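Local coordinates for ribosome maturation protein SDO1 homolog (Methanothermobacter thermautotrophicus, PDB 2WBM) that probably binds the ribosome and takes part in its maturation, as an archaeal member of the SDO1/SBDS family, at residues R186-I191 against I221-I226. Numbering follows the deposited sequence.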
loop_
_atom_site.group_PDB
_atom_site.type_symbol
_atom_site.label_atom_id
_atom_site.label_comp_id
_atom_site.label_asym_id
_atom_site.label_seq_id
_atom_site.Cartn_x
_atom_site.Cartn_y
_atom_site.Cartn_z
ATOM N N ARG A 186 8.406 21.169 2.101
ATOM C CA ARG A 186 9.553 21.482 1.242
ATOM C C ARG A 186 10.748 21.827 2.105
ATOM O O ARG A 186 10.641 22.635 3.024
ATOM C CB ARG A 186 9.212 22.625 0.274
ATOM C CG ARG A 186 8.363 22.131 -0.909
ATOM C CD ARG A 186 8.242 23.144 -2.043
ATOM N NE ARG A 186 7.294 22.662 -3.054
ATOM C CZ ARG A 186 7.138 23.179 -4.275
ATOM N NH1 ARG A 186 7.874 24.212 -4.672
ATOM N NH2 ARG A 186 6.240 22.657 -5.107
ATOM N N VAL A 187 11.874 21.179 1.815
ATOM C CA VAL A 187 13.083 21.345 2.587
ATOM C C VAL A 187 14.153 21.879 1.653
ATOM O O VAL A 187 14.348 21.341 0.565
ATOM C CB VAL A 187 13.550 19.977 3.137
ATOM C CG1 VAL A 187 14.843 20.132 3.934
ATOM C CG2 VAL A 187 12.418 19.319 3.997
ATOM N N ALA A 188 14.839 22.933 2.072
ATOM C CA ALA A 188 15.971 23.440 1.306
ATOM C C ALA A 188 17.216 22.818 1.910
ATOM O O ALA A 188 17.426 22.860 3.141
ATOM C CB ALA A 188 16.043 24.963 1.386
ATOM N N ILE A 189 18.035 22.217 1.059
ATOM C CA ILE A 189 19.273 21.619 1.542
ATOM C C ILE A 189 20.452 22.284 0.854
ATOM O O ILE A 189 20.323 22.806 -0.258
ATOM C CB ILE A 189 19.303 20.072 1.322
ATOM C CG1 ILE A 189 19.513 19.723 -0.162
ATOM C CG2 ILE A 189 18.008 19.423 1.838
ATOM C CD1 ILE A 189 19.731 18.238 -0.427
ATOM N N LYS A 190 21.584 22.291 1.542
ATOM C CA LYS A 190 22.829 22.825 1.008
ATOM C C LYS A 190 23.901 21.777 1.264
ATOM O O LYS A 190 24.130 21.405 2.427
ATOM C CB LYS A 190 23.176 24.128 1.731
ATOM C CG LYS A 190 24.425 24.836 1.231
ATOM C CD LYS A 190 24.678 26.094 2.055
ATOM C CE LYS A 190 25.702 26.993 1.401
ATOM N NZ LYS A 190 27.017 26.326 1.262
ATOM N N ILE A 191 24.547 21.310 0.209
ATOM C CA ILE A 191 25.592 20.315 0.397
ATOM C C ILE A 191 26.815 20.646 -0.455
ATOM O O ILE A 191 26.718 21.363 -1.454
ATOM C CB ILE A 191 25.083 18.895 0.060
ATOM C CG1 ILE A 191 24.612 18.831 -1.388
ATOM C CG2 ILE A 191 23.963 18.443 1.025
ATOM C CD1 ILE A 191 24.768 17.464 -1.972
ATOM N N ILE A 221 22.565 23.726 -3.830
ATOM C CA ILE A 221 21.336 23.837 -3.056
ATOM C C ILE A 221 20.223 23.133 -3.819
ATOM O O ILE A 221 20.125 23.268 -5.030
ATOM C CB ILE A 221 20.943 25.304 -2.814
ATOM C CG1 ILE A 221 21.887 25.918 -1.767
ATOM C CG2 ILE A 221 19.452 25.401 -2.376
ATOM C CD1 ILE A 221 21.651 27.411 -1.509
ATOM N N ALA A 222 19.411 22.353 -3.112
ATOM C CA ALA A 222 18.214 21.763 -3.718
ATOM C C ALA A 222 17.035 21.994 -2.791
ATOM O O ALA A 222 17.186 21.966 -1.567
ATOM C CB ALA A 222 18.397 20.292 -3.963
ATOM N N VAL A 223 15.891 22.282 -3.380
ATOM C CA VAL A 223 14.629 22.309 -2.659
ATOM C C VAL A 223 13.928 20.997 -2.985
ATOM O O VAL A 223 13.768 20.645 -4.159
ATOM C CB VAL A 223 13.806 23.517 -3.060
ATOM C CG1 VAL A 223 12.452 23.530 -2.330
ATOM C CG2 VAL A 223 14.626 24.795 -2.751
ATOM N N VAL A 224 13.560 20.254 -1.943
ATOM C CA VAL A 224 13.005 18.905 -2.111
ATOM C C VAL A 224 11.649 18.842 -1.443
ATOM O O VAL A 224 11.523 19.235 -0.291
ATOM C CB VAL A 224 13.905 17.815 -1.504
ATOM C CG1 VAL A 224 13.351 16.416 -1.833
ATOM C CG2 VAL A 224 15.344 17.942 -2.038
ATOM N N GLU A 225 10.642 18.383 -2.182
ATOM C CA GLU A 225 9.322 18.160 -1.608
ATOM C C GLU A 225 9.276 16.714 -1.125
ATOM O O GLU A 225 9.500 15.780 -1.909
ATOM C CB GLU A 225 8.225 18.432 -2.636
ATOM C CG GLU A 225 6.821 18.190 -2.136
ATOM C CD GLU A 225 5.780 18.789 -3.067
ATOM O OE1 GLU A 225 5.561 20.020 -3.016
ATOM O OE2 GLU A 225 5.185 18.021 -3.846
ATOM N N ILE A 226 9.020 16.536 0.166
ATOM C CA ILE A 226 8.956 15.204 0.765
ATOM C C ILE A 226 7.636 14.996 1.510
ATOM O O ILE A 226 6.998 15.974 1.927
ATOM C CB ILE A 226 10.143 14.935 1.726
ATOM C CG1 ILE A 226 10.151 15.924 2.905
ATOM C CG2 ILE A 226 11.481 15.020 0.960
ATOM C CD1 ILE A 226 11.068 15.509 4.054
#
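I221 lies across from K190 in a non-hydrogen-bonded antiparallel pair, its CG1 passing obliquely over the lysine's aliphatic stem, 4.1 Å from K190 CG. The K190 chain carries NZ off to a hydrogen bond with S219 OG. A222 faces I189 in a hydrogen-bonded pair: I189 N gives a nearly straight bond of 2.8 Å to A222 O, and A222 N returns a more bent one to I189 O. With CG1 set between backbone N and carbonyl carbon (chi1 73°), I189 rests that branch against A222 CB, at 4.0 Å. V223 and A188 meet on the other face, where V223 CG2 only grazes A188 CB. Strands 181-191 and 220-227 are the central pair of the ferredoxin-like (beta-alpha-beta-beta-alpha-beta) C-terminal SBDS domain, flanked by 247-250 and 208-214, while helices 196-206 and 231-241 pack on the face bearing I189 and V224. V224 closes a second hydrogen-bonded pair with V187, through V224 N to V187 O (2.8 Å) and V187 N to V224 O (2.9 Å). On the same face as V223, E225 reaches R186 in a salt bridge: E225 OE1 sits at the guanidinium edge, nearly in its plane, and accepts from R186 NE at 3.2 Å on its anti side, the donor 32° out of the carboxylate plane; the R186 NH2 bond to that oxygen is weak. I226 brings CD1 to within 4.0 Å of V187 CG2, and F206 and F234 pack against the isoleucine.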